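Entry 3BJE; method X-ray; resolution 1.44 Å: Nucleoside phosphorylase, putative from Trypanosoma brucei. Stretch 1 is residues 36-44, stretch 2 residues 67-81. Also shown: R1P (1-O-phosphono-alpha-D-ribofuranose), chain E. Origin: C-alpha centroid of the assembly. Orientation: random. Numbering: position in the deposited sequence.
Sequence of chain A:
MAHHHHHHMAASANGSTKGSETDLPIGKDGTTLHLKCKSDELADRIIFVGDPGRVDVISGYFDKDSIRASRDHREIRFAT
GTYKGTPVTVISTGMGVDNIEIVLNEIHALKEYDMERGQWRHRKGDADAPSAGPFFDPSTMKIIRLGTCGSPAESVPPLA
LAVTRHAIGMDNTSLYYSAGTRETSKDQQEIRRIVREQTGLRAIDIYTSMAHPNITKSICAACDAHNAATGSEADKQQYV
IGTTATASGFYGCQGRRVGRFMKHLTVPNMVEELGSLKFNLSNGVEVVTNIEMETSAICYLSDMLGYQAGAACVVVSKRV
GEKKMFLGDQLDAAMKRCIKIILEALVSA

Stretch 1 36-44: KCKSDELAD
Stretch 2, residues 67-81: IRASRDHREIRFATG

A β-hairpin offers one face to an irregular segment that crosses it without joining the sheet. In residues 67-81, strands 69-73 and 76-81 are joined by a type II' turn from His73 to Ile76; Ile76 N to His73 O (2.8 Å), Phe78 N to Arg71 O (3.1 Å) and Thr80 N to Ala69 O (2.9 Å) set the pairing. Alternation turns the CA-to-CB bonds of Ala69, Arg71, His73, Phe78 and Thr80 toward residues 36-44, and those of Ser70, Asp72, Arg77 and Ala79 away. The other segment is loop with one 3-10 turn, 39-41, closed by Glu41 N to Lys38 O (2.9 Å). It runs from the turn end of the hairpin toward its open end: the CA of Lys36 lies 6.4 Å from that of Arg71, Glu41 CA 5.9 Å from Ala69 CA, and Leu42 CA 6.7 Å from Thr80 CA. No direct backbone-to-backbone hydrogen bond links the stretches; together they bury 560 Å².

Lys36 works chiefly through its methylenes. With chi1 and chi2 both m and the rest t, its chain passes over the His73 ring (chi1 t, chi2 65°), CE 4.0 Å from the centroid, while its CB covers one face of the Arg71 guanidinium, 3.4 Å from Arg71 NE. Arg71 is extended, every chi near t, which carries that flat group out to Lys36. Water 1 ties Lys36 N (3.0 Å) to Arg71 O (3.2 Å) and Ile76 O (2.9 Å).

Phe78, buried, is the aromatic platform. Its chi1 of 89° and chi2 of 93° present a face to Cys37, whose t rotamer lays SG 3.9 Å and CB 4.1 Å from the ring centroid; Lys36 O meets the ring edge, 3.5 Å from Phe78 CE2. A small, polarizable thiol suits this close, buried packing.

Glu41 (m, t, chi3 -34°) folds back on its own loop: OE1 accepts from Lys38 N at 3.0 Å, and OE2 forms a salt bridge with Lys38 NZ at 3.6 Å. Its CG rests 3.7 Å from Ala69 CB, a small methyl that accommodates this close approach.

The end of the 3-10 turn supplies carbonyls. Thr80, chi1 m, donates from OG1 to Glu41 O at 2.7 Å, satisfying a buried polar group. Arg68 starts sideways, but chi1 p followed by t, t and chi4 82° brings its guanidinium in edge-on, so NH1 (2.9 Å) and NH2 (3.1 Å) both donate to Asp40 O.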

# COMPACT_ATOMS: atom_id res chain seq x y z
N LYS A 36 -1.82 -16.04 5.26
CA LYS A 36 -1.39 -17.41 5.53
C LYS A 36 -2.52 -18.23 6.12
O LYS A 36 -2.44 -18.73 7.25
CB LYS A 36 -0.15 -17.39 6.42
CG LYS A 36 1.06 -16.76 5.75
CD LYS A 36 1.45 -17.52 4.48
CE LYS A 36 2.87 -17.26 4.07
NZ LYS A 36 3.14 -17.91 2.75
N CYS A 37 -3.56 -18.38 5.32
CA CYS A 37 -4.81 -19.01 5.70
C CYS A 37 -5.12 -20.10 4.69
O CYS A 37 -4.78 -19.96 3.51
CB CYS A 37 -5.90 -17.95 5.70
SG CYS A 37 -7.50 -18.51 6.26
N LYS A 38 -5.71 -21.20 5.16
CA LYS A 38 -6.08 -22.31 4.28
C LYS A 38 -7.57 -22.21 3.99
O LYS A 38 -8.29 -21.56 4.75
CB LYS A 38 -5.77 -23.65 4.96
CG LYS A 38 -4.38 -23.74 5.54
CD LYS A 38 -4.04 -25.16 5.98
CE LYS A 38 -2.70 -25.21 6.70
NZ LYS A 38 -2.82 -24.69 8.10
N SER A 39 -8.05 -22.84 2.92
CA SER A 39 -9.47 -22.72 2.54
C SER A 39 -10.41 -22.99 3.71
O SER A 39 -11.37 -22.25 3.94
CB SER A 39 -9.82 -23.65 1.40
OG SER A 39 -9.19 -23.28 0.19
N ASP A 40 -10.14 -24.06 4.46
CA ASP A 40 -11.07 -24.49 5.50
C ASP A 40 -10.98 -23.67 6.78
O ASP A 40 -11.75 -23.90 7.71
CB ASP A 40 -10.97 -26.01 5.79
CG ASP A 40 -9.67 -26.44 6.46
OD1 ASP A 40 -8.76 -25.62 6.72
OD2 ASP A 40 -9.55 -27.66 6.74
N GLU A 41 -10.06 -22.71 6.81
CA GLU A 41 -9.89 -21.81 7.94
C GLU A 41 -10.52 -20.44 7.76
O GLU A 41 -10.50 -19.65 8.68
CB GLU A 41 -8.41 -21.59 8.22
CG GLU A 41 -7.72 -22.84 8.64
CD GLU A 41 -6.22 -22.66 8.83
OE1 GLU A 41 -5.60 -21.86 8.09
OE2 GLU A 41 -5.68 -23.33 9.73
N LEU A 42 -11.06 -20.16 6.58
CA LEU A 42 -11.57 -18.84 6.24
C LEU A 42 -13.09 -18.87 6.19
O LEU A 42 -13.67 -19.67 5.44
CB LEU A 42 -11.01 -18.42 4.88
CG LEU A 42 -11.46 -17.07 4.33
CD1 LEU A 42 -11.00 -15.97 5.27
CD2 LEU A 42 -10.88 -16.89 2.92
N ALA A 43 -13.75 -18.00 6.96
CA ALA A 43 -15.21 -17.88 6.95
C ALA A 43 -15.69 -17.12 5.71
O ALA A 43 -14.93 -16.40 5.07
CB ALA A 43 -15.69 -17.17 8.22
N ASP A 44 -16.97 -17.28 5.38
CA ASP A 44 -17.61 -16.50 4.31
C ASP A 44 -17.81 -15.04 4.69
O ASP A 44 -17.96 -14.18 3.82
CB ASP A 44 -18.98 -17.08 3.95
CG ASP A 44 -18.91 -18.44 3.29
OD1 ASP A 44 -17.83 -18.85 2.84
OD2 ASP A 44 -19.96 -19.10 3.22
N ILE A 67 -12.37 -19.38 18.68
CA ILE A 67 -11.26 -19.18 17.75
C ILE A 67 -10.64 -20.53 17.42
O ILE A 67 -10.15 -21.22 18.31
CB ILE A 67 -10.21 -18.20 18.27
CG1 ILE A 67 -10.86 -16.82 18.43
CG2 ILE A 67 -9.02 -18.11 17.30
CD1 ILE A 67 -9.98 -15.82 19.13
N ARG A 68 -10.73 -20.91 16.15
CA ARG A 68 -10.33 -22.25 15.70
C ARG A 68 -9.14 -22.25 14.75
O ARG A 68 -8.57 -23.30 14.47
CB ARG A 68 -11.52 -22.96 15.02
CG ARG A 68 -11.97 -22.33 13.71
CD ARG A 68 -13.18 -23.04 13.14
NE ARG A 68 -13.62 -22.50 11.85
CZ ARG A 68 -13.08 -22.82 10.68
NH1 ARG A 68 -12.08 -23.69 10.63
NH2 ARG A 68 -13.56 -22.28 9.57
N ALA A 69 -8.77 -21.07 14.25
CA ALA A 69 -7.68 -20.91 13.29
C ALA A 69 -7.18 -19.48 13.39
O ALA A 69 -7.97 -18.56 13.53
CB ALA A 69 -8.15 -21.21 11.88
N SER A 70 -5.87 -19.31 13.35
CA SER A 70 -5.26 -17.99 13.34
C SER A 70 -3.79 -18.10 12.98
O SER A 70 -3.12 -19.09 13.33
CB SER A 70 -5.38 -17.32 14.71
OG SER A 70 -4.72 -18.08 15.70
N ARG A 71 -3.31 -17.09 12.26
CA ARG A 71 -1.91 -17.04 11.88
C ARG A 71 -1.52 -15.62 11.52
O ARG A 71 -2.35 -14.85 11.05
CB ARG A 71 -1.62 -17.99 10.71
CG ARG A 71 -0.14 -18.14 10.41
CD ARG A 71 0.16 -19.32 9.50
NE ARG A 71 1.47 -19.12 8.86
CZ ARG A 71 1.98 -19.92 7.91
NH1 ARG A 71 1.30 -20.98 7.48
NH2 ARG A 71 3.16 -19.64 7.38
N ASP A 72 -0.25 -15.28 11.75
CA ASP A 72 0.29 -13.94 11.51
C ASP A 72 1.44 -14.01 10.50
O ASP A 72 2.24 -14.95 10.55
CB ASP A 72 0.82 -13.36 12.82
CG ASP A 72 -0.24 -13.26 13.90
OD1 ASP A 72 -1.43 -13.55 13.65
OD2 ASP A 72 0.13 -12.87 15.03
N HIS A 73 1.52 -13.03 9.60
CA HIS A 73 2.60 -12.93 8.60
C HIS A 73 2.65 -11.54 7.96
O HIS A 73 1.64 -11.08 7.48
CB HIS A 73 2.37 -13.97 7.51
CG HIS A 73 3.36 -13.90 6.39
ND1 HIS A 73 4.70 -14.17 6.58
CD2 HIS A 73 3.21 -13.58 5.09
CE1 HIS A 73 5.34 -14.02 5.43
NE2 HIS A 73 4.46 -13.66 4.51
N ARG A 74 3.83 -10.89 7.89
CA ARG A 74 3.94 -9.51 7.41
C ARG A 74 2.86 -8.63 8.12
O ARG A 74 2.63 -8.79 9.32
CB ARG A 74 3.79 -9.45 5.88
CG ARG A 74 5.02 -9.85 5.07
CD ARG A 74 4.60 -10.01 3.59
NE ARG A 74 5.70 -10.32 2.68
CZ ARG A 74 6.59 -9.43 2.25
NH1 ARG A 74 6.53 -8.18 2.67
NH2 ARG A 74 7.56 -9.80 1.40
N GLU A 75 2.19 -7.73 7.41
CA GLU A 75 1.14 -6.94 8.07
C GLU A 75 -0.19 -7.75 8.18
O GLU A 75 -1.21 -7.23 8.67
CB GLU A 75 0.96 -5.56 7.40
CG GLU A 75 0.69 -5.46 5.86
CD GLU A 75 1.92 -4.96 5.09
OE1 GLU A 75 2.89 -5.75 5.22
OE2 GLU A 75 1.93 -3.82 4.43
N ILE A 76 -0.16 -9.02 7.78
CA ILE A 76 -1.38 -9.77 7.46
C ILE A 76 -1.66 -10.82 8.54
O ILE A 76 -1.02 -11.86 8.59
CB ILE A 76 -1.27 -10.43 6.07
CG1 ILE A 76 -0.75 -9.43 5.01
CG2 ILE A 76 -2.63 -11.02 5.63
CD1 ILE A 76 -1.57 -8.19 4.89
N ARG A 77 -2.62 -10.52 9.41
CA ARG A 77 -3.02 -11.40 10.51
C ARG A 77 -4.46 -11.83 10.31
O ARG A 77 -5.26 -11.05 9.81
CB ARG A 77 -2.89 -10.69 11.85
CG ARG A 77 -1.54 -10.13 12.16
CD ARG A 77 -1.55 -9.54 13.57
NE ARG A 77 -1.93 -10.56 14.55
CZ ARG A 77 -2.43 -10.33 15.76
NH1 ARG A 77 -2.66 -9.10 16.21
NH2 ARG A 77 -2.72 -11.38 16.52
N PHE A 78 -4.80 -13.04 10.72
CA PHE A 78 -6.20 -13.45 10.74
C PHE A 78 -6.53 -14.26 11.99
O PHE A 78 -5.67 -14.86 12.64
CB PHE A 78 -6.61 -14.22 9.48
CG PHE A 78 -6.40 -15.70 9.57
CD1 PHE A 78 -7.42 -16.53 9.97
CD2 PHE A 78 -5.16 -16.26 9.24
CE1 PHE A 78 -7.23 -17.89 10.07
CE2 PHE A 78 -4.96 -17.62 9.33
CZ PHE A 78 -5.99 -18.43 9.76
N ALA A 79 -7.83 -14.28 12.29
CA ALA A 79 -8.38 -15.17 13.31
C ALA A 79 -9.80 -15.48 12.91
O ALA A 79 -10.53 -14.59 12.48
CB ALA A 79 -8.36 -14.49 14.69
N THR A 80 -10.19 -16.73 13.08
CA THR A 80 -11.52 -17.20 12.70
C THR A 80 -12.18 -17.84 13.90
O THR A 80 -11.62 -18.76 14.49
CB THR A 80 -11.41 -18.24 11.56
OG1 THR A 80 -10.85 -17.58 10.41
CG2 THR A 80 -12.78 -18.84 11.23
N GLY A 81 -13.35 -17.32 14.27
CA GLY A 81 -14.16 -17.90 15.35
C GLY A 81 -15.61 -17.79 14.94
O GLY A 81 -15.93 -17.93 13.76
C5 R1P E . 5.12 -8.38 -2.15
O5 R1P E . 5.23 -9.73 -1.71
C4 R1P E . 6.15 -7.52 -1.41
O4 R1P E . 7.48 -8.03 -1.57
C1 R1P E . 8.34 -7.09 -2.22
C2 R1P E . 7.34 -6.16 -2.92
O2 R1P E . 7.89 -4.90 -3.33
C3 R1P E . 6.19 -6.09 -1.92
O3 R1P E . 6.47 -5.21 -0.82
O1 R1P E . 9.31 -6.45 -1.32
P R1P E . 9.63 -6.81 0.23
O1P R1P E . 8.26 -6.44 0.85
O2P R1P E . 10.74 -5.87 0.67
O3P R1P E . 10.00 -8.26 0.22
O HOH W 1 -1.81 -14.53 7.88
O HOH W 2 -7.07 -24.84 11.83
O HOH W 3 -14.37 -22.19 6.36